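Local coordinates for protein putative TRAP PERIPLASMIC SOLUTE BINDING PROTEIN (Haemophilus influenzae, PDB 4PBQ) that probably captures sugar acids such as L-gulonate in the periplasm for uptake by a TRAP transporter, at residues R147-K153 with D203-Y209; F158-G163 with A180-N184; Q221-S227 with N285-P290. All blocks are in the same frame, centred on the assembly; numbering follows the deposited sequence.

Contact 1: residues R147-K153 with D203-Y209; sequences RVISSNK and DGQENPY. With 2UF (L-gulonate), chain D.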
loop_
_atom_site.group_PDB
_atom_site.type_symbol
_atom_site.label_atom_id
_atom_site.label_comp_id
_atom_site.label_asym_id
_atom_site.label_seq_id
_atom_site.Cartn_x
_atom_site.Cartn_y
_atom_site.Cartn_z
ATOM N N ARG A 147 -3.898 -4.887 5.894
ATOM C CA ARG A 147 -4.940 -3.946 6.231
ATOM C C ARG A 147 -5.898 -4.497 7.297
ATOM O O ARG A 147 -6.266 -5.673 7.278
ATOM C CB ARG A 147 -5.713 -3.563 4.958
ATOM C CG ARG A 147 -4.809 -2.956 3.890
ATOM C CD ARG A 147 -5.508 -2.694 2.625
ATOM N NE ARG A 147 -6.323 -1.480 2.592
ATOM C CZ ARG A 147 -5.886 -0.286 2.219
ATOM N NH1 ARG A 147 -4.623 -0.127 1.834
ATOM N NH2 ARG A 147 -6.711 0.732 2.193
ATOM N N VAL A 148 -6.269 -3.622 8.221
ATOM C CA VAL A 148 -7.221 -3.940 9.289
ATOM C C VAL A 148 -8.405 -2.971 9.191
ATOM O O VAL A 148 -8.313 -1.919 8.553
ATOM C CB VAL A 148 -6.572 -3.935 10.692
ATOM C CG1 VAL A 148 -5.437 -4.921 10.733
ATOM C CG2 VAL A 148 -6.088 -2.543 11.089
ATOM N N ILE A 149 -9.531 -3.349 9.781
ATOM C CA ILE A 149 -10.729 -2.508 9.746
ATOM C C ILE A 149 -10.872 -1.676 11.011
ATOM O O ILE A 149 -10.868 -2.204 12.116
ATOM C CB ILE A 149 -11.993 -3.384 9.596
ATOM C CG1 ILE A 149 -11.920 -4.184 8.290
ATOM C CG2 ILE A 149 -13.244 -2.512 9.628
ATOM C CD1 ILE A 149 -13.001 -5.266 8.172
ATOM N N SER A 150 -10.949 -0.362 10.857
ATOM C CA SER A 150 -11.272 0.499 11.967
ATOM C C SER A 150 -12.758 0.858 11.880
ATOM O O SER A 150 -13.311 0.957 10.794
ATOM C CB SER A 150 -10.402 1.746 11.988
ATOM O OG SER A 150 -10.648 2.615 10.912
ATOM N N SER A 151 -13.397 1.063 13.018
ATOM C CA SER A 151 -14.842 1.125 13.033
ATOM C C SER A 151 -15.388 1.732 14.310
ATOM O O SER A 151 -14.881 1.465 15.399
ATOM C CB SER A 151 -15.394 -0.299 12.887
ATOM O OG SER A 151 -16.796 -0.265 12.910
ATOM N N ASN A 152 -16.474 2.493 14.188
ATOM C CA ASN A 152 -17.220 2.969 15.347
ATOM C C ASN A 152 -18.040 1.843 15.957
ATOM O O ASN A 152 -18.498 1.955 17.080
ATOM C CB ASN A 152 -18.194 4.073 14.966
ATOM C CG ASN A 152 -17.505 5.332 14.488
ATOM O OD1 ASN A 152 -16.401 5.647 14.915
ATOM N ND2 ASN A 152 -18.165 6.060 13.608
ATOM N N LYS A 153 -18.235 0.784 15.177
ATOM C CA LYS A 153 -19.107 -0.324 15.551
ATOM C C LYS A 153 -18.278 -1.583 15.805
ATOM O O LYS A 153 -17.419 -1.918 15.014
ATOM C CB LYS A 153 -20.097 -0.613 14.406
ATOM C CG LYS A 153 -21.136 0.485 14.115
ATOM C CD LYS A 153 -21.989 0.117 12.888
ATOM C CE LYS A 153 -23.054 1.168 12.551
ATOM N NZ LYS A 153 -23.589 0.999 11.140
ATOM N N ASP A 203 -18.974 4.540 8.775
ATOM C CA ASP A 203 -18.747 4.033 10.126
ATOM C C ASP A 203 -17.274 3.725 10.394
ATOM O O ASP A 203 -16.853 3.620 11.555
ATOM C CB ASP A 203 -19.517 2.751 10.328
ATOM C CG ASP A 203 -21.007 2.944 10.182
ATOM O OD1 ASP A 203 -21.544 3.847 10.856
ATOM O OD2 ASP A 203 -21.618 2.203 9.375
ATOM N N GLY A 204 -16.507 3.552 9.321
ATOM C CA GLY A 204 -15.111 3.206 9.446
ATOM C C GLY A 204 -14.403 3.143 8.106
ATOM O O GLY A 204 -14.892 3.619 7.059
ATOM N N GLN A 205 -13.203 2.587 8.146
ATOM C CA GLN A 205 -12.342 2.497 6.978
ATOM C C GLN A 205 -11.420 1.295 7.179
ATOM O O GLN A 205 -11.564 0.568 8.164
ATOM C CB GLN A 205 -11.538 3.813 6.755
ATOM C CG GLN A 205 -10.571 4.192 7.870
ATOM C CD GLN A 205 -9.204 3.541 7.741
ATOM O OE1 GLN A 205 -8.519 3.714 6.738
ATOM N NE2 GLN A 205 -8.831 2.740 8.735
ATOM N N GLU A 206 -10.487 1.072 6.259
ATOM C CA GLU A 206 -9.531 -0.028 6.413
ATOM C C GLU A 206 -8.171 0.369 5.847
ATOM O O GLU A 206 -8.087 1.019 4.815
ATOM C CB GLU A 206 -10.076 -1.341 5.833
ATOM C CG GLU A 206 -10.666 -1.263 4.440
ATOM C CD GLU A 206 -9.608 -1.218 3.356
ATOM O OE1 GLU A 206 -8.826 -2.197 3.247
ATOM O OE2 GLU A 206 -9.555 -0.195 2.620
ATOM N N ASN A 207 -7.115 -0.023 6.548
ATOM C CA ASN A 207 -5.758 0.405 6.228
ATOM C C ASN A 207 -4.833 -0.310 7.197
ATOM O O ASN A 207 -5.296 -0.905 8.174
ATOM C CB ASN A 207 -5.625 1.945 6.343
ATOM C CG ASN A 207 -5.533 2.644 4.972
ATOM O OD1 ASN A 207 -4.666 2.342 4.155
ATOM N ND2 ASN A 207 -6.428 3.581 4.736
ATOM N N PRO A 208 -3.528 -0.275 6.935
ATOM C CA PRO A 208 -2.600 -0.913 7.869
ATOM C C PRO A 208 -2.580 -0.218 9.224
ATOM O O PRO A 208 -2.911 0.975 9.320
ATOM C CB PRO A 208 -1.240 -0.813 7.148
ATOM C CG PRO A 208 -1.596 -0.633 5.693
ATOM C CD PRO A 208 -2.864 0.177 5.708
ATOM N N TYR A 209 -2.154 -0.951 10.254
ATOM C CA TYR A 209 -2.012 -0.393 11.604
ATOM C C TYR A 209 -1.244 0.932 11.621
ATOM O O TYR A 209 -1.658 1.868 12.298
ATOM C CB TYR A 209 -1.307 -1.387 12.546
ATOM C CG TYR A 209 -2.227 -2.376 13.211
ATOM C CD1 TYR A 209 -3.142 -1.978 14.169
ATOM C CD2 TYR A 209 -2.152 -3.721 12.903
ATOM C CE1 TYR A 209 -3.973 -2.910 14.804
ATOM C CE2 TYR A 209 -2.984 -4.633 13.500
ATOM C CZ TYR A 209 -3.880 -4.229 14.457
ATOM O OH TYR A 209 -4.692 -5.187 15.050
HETATM O O6A 2UF D . -5.927 5.461 0.502
HETATM C C6 2UF D . -5.720 4.316 0.926
HETATM O O6B 2UF D . -6.433 3.706 1.737
HETATM C C5 2UF D . -4.432 3.620 0.438
HETATM O O5 2UF D . -4.009 2.713 1.432
HETATM C C4 2UF D . -4.684 2.863 -0.886
HETATM O O4 2UF D . -4.993 3.800 -1.930
HETATM C C3 2UF D . -3.441 2.023 -1.251
HETATM O O3 2UF D . -2.197 2.803 -1.206
HETATM C C2 2UF D . -3.576 1.402 -2.652
HETATM O O2 2UF D . -2.569 0.410 -2.706
HETATM C C1 2UF D . -4.949 0.686 -2.843
HETATM O O1 2UF D . -4.909 0.006 -4.108
#
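Arg-147 and Asn-207 meet the same two oxygens of L-gulonate. NH1 of Arg-147 donates to O5 of the ligand (2.9 Å), and O5 in turn donates to OD1 of Asn-207 (2.8 Å). The carboxylate oxygen O6B receives NH2 of Arg-147 at 3.0 Å and ND2 of Asn-207, so the ligand is read by an arginine and an amide whose side chains run alongside each other. Arg-167 and Asn-171 also bond to L-gulonate; recognition of a carboxylate by arginine is characteristic of TRAP solute-binding proteins. The guanidinium of Arg-147 has OD1 of Asn-207 over one face and Glu-206 at its edge.

Glu-206 forms the second shell. It grips the guanidinium side-on, OE1 taking NE (2.7 Å) and OE2 taking NH2 (3.0 Å) of Arg-147. Both oxygens lie close to the guanidinium plane, but the two flat groups are turned 31° apart. A bend at chi3 (79°) of Arg-147 swings NE and the terminal nitrogens into this position. His-229 also bonds to OE1 of Glu-206, which fixes the carboxylate further. ND2 of Asn-207 is steadied by OE1 of Gln-205 (2.9 Å), while NE2 of Gln-205 bonds to OG of Ser-150 (2.8 Å), an oxygen shared with Gln-221.

These groups are set out by an antiparallel ladder in which Val-148 with Asn-207 and Ser-150 with Gln-205 are hydrogen-bonded pairs. Beyond the ladder, NZ of Lys-153 makes a salt bridge to OD2 of Asp-203 (2.9 Å), and Arg-165 holds the other carboxylate oxygen. CG2 of Val-148 stands over the centre of the Tyr-209 ring in a CH-pi contact. Phe-174 and Trp-177 of helix 172-180 pack on the side of Glu-206, Ile-212 of helix 209-214 packs against Val-148 and Gln-205, and strand 223-225 bonds to the other edge of strand 136-151.

Contact 2: residues F158-G163 with A180-N184; sequences FDDFKG and AMNIN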
loop_
_atom_site.group_PDB
_atom_site.type_symbol
_atom_site.label_atom_id
_atom_site.label_comp_id
_atom_site.label_asym_id
_atom_site.label_seq_id
_atom_site.Cartn_x
_atom_site.Cartn_y
_atom_site.Cartn_z
ATOM N N PHE A 158 -19.317 -12.444 11.154
ATOM C CA PHE A 158 -19.557 -12.028 9.785
ATOM C C PHE A 158 -20.863 -11.255 9.670
ATOM O O PHE A 158 -20.946 -10.288 8.911
ATOM C CB PHE A 158 -19.532 -13.249 8.879
ATOM C CG PHE A 158 -19.516 -12.929 7.419
ATOM C CD1 PHE A 158 -18.330 -12.555 6.787
ATOM C CD2 PHE A 158 -20.669 -12.999 6.676
ATOM C CE1 PHE A 158 -18.316 -12.286 5.432
ATOM C CE2 PHE A 158 -20.661 -12.732 5.319
ATOM C CZ PHE A 158 -19.498 -12.373 4.701
ATOM N N ASP A 159 -21.879 -11.656 10.429
ATOM C CA ASP A 159 -23.163 -10.966 10.377
ATOM C C ASP A 159 -23.070 -9.495 10.812
ATOM O O ASP A 159 -23.947 -8.701 10.478
ATOM C CB ASP A 159 -24.237 -11.707 11.188
ATOM C CG ASP A 159 -24.682 -12.998 10.518
ATOM O OD1 ASP A 159 -24.571 -13.099 9.280
ATOM O OD2 ASP A 159 -25.139 -13.914 11.226
ATOM N N ASP A 160 -22.006 -9.124 11.522
ATOM C CA ASP A 160 -21.889 -7.755 12.004
ATOM C C ASP A 160 -21.587 -6.781 10.864
ATOM O O ASP A 160 -21.800 -5.591 11.004
ATOM C CB ASP A 160 -20.803 -7.634 13.082
ATOM C CG ASP A 160 -21.165 -8.352 14.382
ATOM O OD1 ASP A 160 -22.354 -8.646 14.610
ATOM O OD2 ASP A 160 -20.238 -8.601 15.191
ATOM N N PHE A 161 -21.096 -7.282 9.734
ATOM C CA PHE A 161 -20.849 -6.432 8.567
ATOM C C PHE A 161 -22.127 -5.831 7.968
ATOM O O PHE A 161 -22.064 -4.778 7.301
ATOM C CB PHE A 161 -20.168 -7.247 7.478
ATOM C CG PHE A 161 -18.729 -7.568 7.755
ATOM C CD1 PHE A 161 -17.902 -6.674 8.427
ATOM C CD2 PHE A 161 -18.195 -8.772 7.335
ATOM C CE1 PHE A 161 -16.578 -6.987 8.661
ATOM C CE2 PHE A 161 -16.854 -9.068 7.561
ATOM C CZ PHE A 161 -16.064 -8.190 8.212
ATOM N N LYS A 162 -23.268 -6.500 8.147
ATOM C CA LYS A 162 -24.514 -6.021 7.544
ATOM C C LYS A 162 -24.874 -4.626 8.075
ATOM O O LYS A 162 -24.926 -4.403 9.279
ATOM C CB LYS A 162 -25.650 -7.022 7.795
ATOM C CG LYS A 162 -26.975 -6.613 7.191
ATOM C CD LYS A 162 -28.049 -7.677 7.417
ATOM C CE LYS A 162 -27.920 -8.818 6.416
ATOM N NZ LYS A 162 -28.337 -8.425 5.024
ATOM N N GLY A 163 -25.082 -3.677 7.172
ATOM C CA GLY A 163 -25.377 -2.317 7.583
ATOM C C GLY A 163 -24.116 -1.458 7.737
ATOM O O GLY A 163 -24.210 -0.242 7.849
ATOM N N ALA A 180 -18.415 -8.211 -1.182
ATOM C CA ALA A 180 -18.341 -9.648 -0.907
ATOM C C ALA A 180 -18.471 -9.952 0.591
ATOM O O ALA A 180 -18.862 -11.063 0.977
ATOM C CB ALA A 180 -17.028 -10.240 -1.462
HETATM N N MSE A 181 -18.122 -8.966 1.420
HETATM C CA MSE A 181 -18.262 -9.048 2.879
HETATM C C MSE A 181 -19.655 -8.618 3.370
HETATM O O MSE A 181 -19.925 -8.658 4.561
HETATM C CB MSE A 181 -17.211 -8.191 3.588
HETATM C CG MSE A 181 -15.735 -8.546 3.296
HETATM SE SE MSE A 181 -15.279 -10.400 3.713
HETATM C CE MSE A 181 -14.905 -11.060 1.923
ATOM N N ASN A 182 -20.533 -8.248 2.438
ATOM C CA ASN A 182 -21.851 -7.672 2.721
ATOM C C ASN A 182 -21.736 -6.313 3.422
ATOM O O ASN A 182 -22.634 -5.908 4.168
ATOM C CB ASN A 182 -22.730 -8.649 3.531
ATOM C CG ASN A 182 -24.205 -8.412 3.310
ATOM O OD1 ASN A 182 -24.596 -7.765 2.340
ATOM N ND2 ASN A 182 -25.037 -8.945 4.205
ATOM N N ILE A 183 -20.597 -5.647 3.201
ATOM C CA ILE A 183 -20.366 -4.276 3.650
ATOM C C ILE A 183 -20.828 -3.301 2.574
ATOM O O ILE A 183 -20.726 -3.612 1.393
ATOM C CB ILE A 183 -18.865 -4.057 3.930
ATOM C CG1 ILE A 183 -18.391 -4.912 5.113
ATOM C CG2 ILE A 183 -18.570 -2.573 4.188
ATOM C CD1 ILE A 183 -16.865 -4.968 5.257
ATOM N N ASN A 184 -21.321 -2.119 2.979
ATOM C CA ASN A 184 -21.655 -1.033 2.038
ATOM C C ASN A 184 -20.446 -0.101 1.862
ATOM O O ASN A 184 -20.175 0.695 2.741
ATOM C CB ASN A 184 -22.834 -0.199 2.553
ATOM C CG ASN A 184 -24.087 -1.041 2.808
ATOM O OD1 ASN A 184 -24.374 -1.977 2.065
ATOM N ND2 ASN A 184 -24.832 -0.707 3.858
HETATM O O HOH W 1 -21.673 -10.000 6.169
HETATM O O HOH W 2 -24.771 -4.264 4.361
#
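Phe-161 sits against the backbone O and CB of Met-181 and the side chain of Ile-183, where two chain turns meet. Its CG lies beside the backbone N and anti to the carbonyl carbon (chi1 -73°), which brings the ring against Ile-183: CD1 of Ile-183 is 3.7 Å from CD1 of Phe-161, a CH-pi contact over one ring face, displaced toward the rim. On the Met-181 side, CB of Met-181 lies 3.9 Å from CD2 of Phe-161, the two side chains running the same way. Met-181 is present as selenomethionine, and its bend at chi2 (-57°) brings SE near two aromatic rings. SE comes 4.0 Å from CE1 of Phe-158, at the edge of that ring, and lies obliquely to the Phe-161 ring, so both are Met-aromatic contacts. O of Ala-180 also meets the Phe-158 ring at its edge.

Asn-182, with positive phi (64°), ends helix 172-180 in a Schellman motif. This helix joins the parallel neighbours 165-168 and 184-187, making a beta-alpha-beta unit; the contact sets the turn leading into its first strand against the turn leading into its second.

No direct hydrogen bond crosses between the segments, and water supplies the polar links. One molecule donates to O of Phe-158 and, at 2.7 Å, to O of Met-181. Another accepts from N of Gly-163 (2.9 Å) and donates to O of Asn-182, with a longer bond to OD1 of Asn-184. Outside the pair, Phe-294 meets the Phe-161 ring, while Ala-301 of helix 292-312 touches both Phe-158 and Met-181.

Contact 3: residues Q221-S227 with N285-P290; sequences QKYIIQS and NEIIVP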
loop_
_atom_site.group_PDB
_atom_site.type_symbol
_atom_site.label_atom_id
_atom_site.label_comp_id
_atom_site.label_asym_id
_atom_site.label_seq_id
_atom_site.Cartn_x
_atom_site.Cartn_y
_atom_site.Cartn_z
ATOM N N GLN A 221 -11.900 6.266 16.029
ATOM C CA GLN A 221 -12.318 4.910 15.680
ATOM C C GLN A 221 -12.046 3.989 16.854
ATOM O O GLN A 221 -10.925 3.503 17.012
ATOM C CB GLN A 221 -11.570 4.423 14.442
ATOM C CG GLN A 221 -11.804 5.226 13.176
ATOM C CD GLN A 221 -13.011 4.721 12.396
ATOM O OE1 GLN A 221 -12.864 4.018 11.399
ATOM N NE2 GLN A 221 -14.195 5.054 12.873
ATOM N N LYS A 222 -13.084 3.715 17.632
ATOM C CA LYS A 222 -12.956 2.926 18.869
ATOM C C LYS A 222 -12.419 1.528 18.586
ATOM O O LYS A 222 -11.529 1.050 19.280
ATOM C CB LYS A 222 -14.307 2.819 19.563
ATOM C CG LYS A 222 -14.268 2.094 20.914
ATOM C CD LYS A 222 -15.628 2.216 21.628
ATOM C CE LYS A 222 -15.530 1.975 23.137
ATOM N NZ LYS A 222 -15.723 0.545 23.529
ATOM N N TYR A 223 -12.969 0.869 17.572
ATOM C CA TYR A 223 -12.646 -0.526 17.333
ATOM C C TYR A 223 -11.708 -0.716 16.178
ATOM O O TYR A 223 -11.820 -0.065 15.138
ATOM C CB TYR A 223 -13.924 -1.356 17.101
ATOM C CG TYR A 223 -14.906 -1.269 18.246
ATOM C CD1 TYR A 223 -14.745 -2.046 19.375
ATOM C CD2 TYR A 223 -15.968 -0.385 18.200
ATOM C CE1 TYR A 223 -15.634 -1.967 20.433
ATOM C CE2 TYR A 223 -16.856 -0.283 19.252
ATOM C CZ TYR A 223 -16.685 -1.082 20.366
ATOM O OH TYR A 223 -17.570 -0.986 21.415
ATOM N N ILE A 224 -10.778 -1.630 16.374
ATOM C CA ILE A 224 -9.883 -2.059 15.312
ATOM C C ILE A 224 -9.973 -3.555 15.229
ATOM O O ILE A 224 -9.720 -4.272 16.199
ATOM C CB ILE A 224 -8.425 -1.598 15.553
ATOM C CG1 ILE A 224 -8.365 -0.075 15.627
ATOM C CG2 ILE A 224 -7.527 -2.108 14.442
ATOM C CD1 ILE A 224 -7.001 0.485 15.989
ATOM N N ILE A 225 -10.398 -4.031 14.079
ATOM C CA ILE A 225 -10.614 -5.447 13.878
ATOM C C ILE A 225 -9.505 -6.012 12.984
ATOM O O ILE A 225 -9.356 -5.608 11.816
ATOM C CB ILE A 225 -12.003 -5.676 13.276
ATOM C CG1 ILE A 225 -13.094 -5.066 14.194
ATOM C CG2 ILE A 225 -12.227 -7.155 13.047
ATOM C CD1 ILE A 225 -13.497 -3.586 13.879
ATOM N N GLN A 226 -8.734 -6.949 13.534
ATOM C CA GLN A 226 -7.529 -7.446 12.875
ATOM C C GLN A 226 -7.792 -8.460 11.766
ATOM O O GLN A 226 -7.371 -9.610 11.822
ATOM C CB GLN A 226 -6.582 -8.032 13.896
ATOM C CG GLN A 226 -5.188 -8.230 13.403
ATOM C CD GLN A 226 -4.302 -8.738 14.517
ATOM O OE1 GLN A 226 -3.949 -9.922 14.560
ATOM N NE2 GLN A 226 -3.976 -7.853 15.456
ATOM N N SER A 227 -8.475 -7.997 10.742
ATOM C CA SER A 227 -8.843 -8.831 9.611
ATOM C C SER A 227 -7.663 -9.265 8.751
ATOM O O SER A 227 -7.607 -10.402 8.303
ATOM C CB SER A 227 -9.880 -8.100 8.764
ATOM O OG SER A 227 -9.490 -6.765 8.454
ATOM N N ASN A 285 -8.198 2.232 22.328
ATOM C CA ASN A 285 -8.830 1.450 21.253
ATOM C C ASN A 285 -9.051 0.010 21.684
ATOM O O ASN A 285 -8.291 -0.521 22.483
ATOM C CB ASN A 285 -8.003 1.473 19.968
ATOM C CG ASN A 285 -7.851 2.861 19.400
ATOM O OD1 ASN A 285 -6.871 3.561 19.686
ATOM N ND2 ASN A 285 -8.822 3.280 18.596
ATOM N N GLU A 286 -10.103 -0.609 21.162
ATOM C CA GLU A 286 -10.359 -2.027 21.403
ATOM C C GLU A 286 -9.999 -2.825 20.167
ATOM O O GLU A 286 -10.620 -2.676 19.104
ATOM C CB GLU A 286 -11.812 -2.235 21.781
ATOM C CG GLU A 286 -12.246 -1.296 22.868
ATOM C CD GLU A 286 -13.036 -1.991 23.948
ATOM O OE1 GLU A 286 -13.741 -2.978 23.618
ATOM O OE2 GLU A 286 -12.945 -1.541 25.115
ATOM N N ILE A 287 -8.978 -3.662 20.303
ATOM C CA ILE A 287 -8.492 -4.464 19.197
ATOM C C ILE A 287 -9.180 -5.821 19.254
ATOM O O ILE A 287 -9.112 -6.528 20.251
ATOM C CB ILE A 287 -6.963 -4.645 19.258
ATOM C CG1 ILE A 287 -6.262 -3.308 18.951
ATOM C CG2 ILE A 287 -6.510 -5.645 18.232
ATOM C CD1 ILE A 287 -4.758 -3.430 18.729
ATOM N N ILE A 288 -9.894 -6.155 18.194
ATOM C CA ILE A 288 -10.575 -7.436 18.111
ATOM C C ILE A 288 -9.767 -8.352 17.196
ATOM O O ILE A 288 -9.499 -8.012 16.034
ATOM C CB ILE A 288 -12.017 -7.218 17.599
ATOM C CG1 ILE A 288 -12.805 -6.424 18.660
ATOM C CG2 ILE A 288 -12.691 -8.541 17.270
ATOM C CD1 ILE A 288 -14.167 -5.935 18.215
ATOM N N VAL A 289 -9.305 -9.478 17.726
ATOM C CA VAL A 289 -8.698 -10.494 16.866
ATOM C C VAL A 289 -9.805 -11.461 16.439
ATOM O O VAL A 289 -10.453 -12.059 17.287
ATOM C CB VAL A 289 -7.585 -11.250 17.583
ATOM C CG1 VAL A 289 -6.926 -12.249 16.631
ATOM C CG2 VAL A 289 -6.552 -10.260 18.133
ATOM N N PRO A 290 -10.055 -11.586 15.123
ATOM C CA PRO A 290 -11.196 -12.407 14.711
ATOM C C PRO A 290 -11.063 -13.845 15.181
ATOM O O PRO A 290 -9.960 -14.390 15.216
ATOM C CB PRO A 290 -11.151 -12.339 13.177
ATOM C CG PRO A 290 -10.477 -11.050 12.888
ATOM C CD PRO A 290 -9.455 -10.868 13.979
#
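Segments 221-227 and 285-290 run parallel, their short strands inclined by 21°, with Tyr-223 opposite Glu-286, Ile-224 opposite Ile-287 and Ile-225 opposite Ile-288. Four backbone bonds zip them, from N of Glu-286 to O of Lys-222 (2.9 Å) through to N of Gln-226 with O of Ile-288 (2.8 Å).

On the face bearing Tyr-223 and Ile-225, the side chain of Glu-286 lies alongside Tyr-223, its CB 3.8 Å from CD1 of the ring, and the carboxylate stands nearly upright to the ring plane (85°). Lys-222 lays its CG over the centre of the same ring and curls at chi4 (-90°), so that NZ bonds to OH of Tyr-223 (3.2 Å). The same NZ forms a long salt bridge with OE2 of Glu-286 (3.8 Å). Further along, CG1 of Ile-225 meets CB of Ile-288 (4.2 Å). On the other face, Ile-224 is buried beneath Leu-280 of helix 248-281 and Ile-212 of helix 209-214.

Gln-226 then centres an inverse gamma turn, closed by N of Ser-227 on O of Ile-225 (2.8 Å), and CD of Pro-290 rests 3.3 Å from O of Gln-226. Strand 286-288 thus finishes one margin of a mixed beta-sheet flanked by helices, as in the alpha/beta domains of periplasmic solute-binding proteins.

How the contacts relate
Contacts 1 and 3 are neighbours in one mixed sheet, their centres 8 Å apart. Strand 136-151 lies between 204-208 and 223-225, and 286-288 follows beyond, so the ladder of contact 1 continues laterally into contact 3. Backbone bonding of Ile-149 with Ile-225 joins the two. Contact 2 lies 13 Å from contact 1 and 16 Å from contact 3, centre to centre. It touches contact 1, where Ile-149 packs on Phe-161, but not contact 3. Along the chain, contact 2 is nested within the loop closed by contact 1, and contact 3 follows both. Helix 172-180, which leads into contact 2, also packs on Arg-147 and Glu-206. The strand carrying Arg-147 is paired on both edges, which places this ligand-binding residue within the sheet.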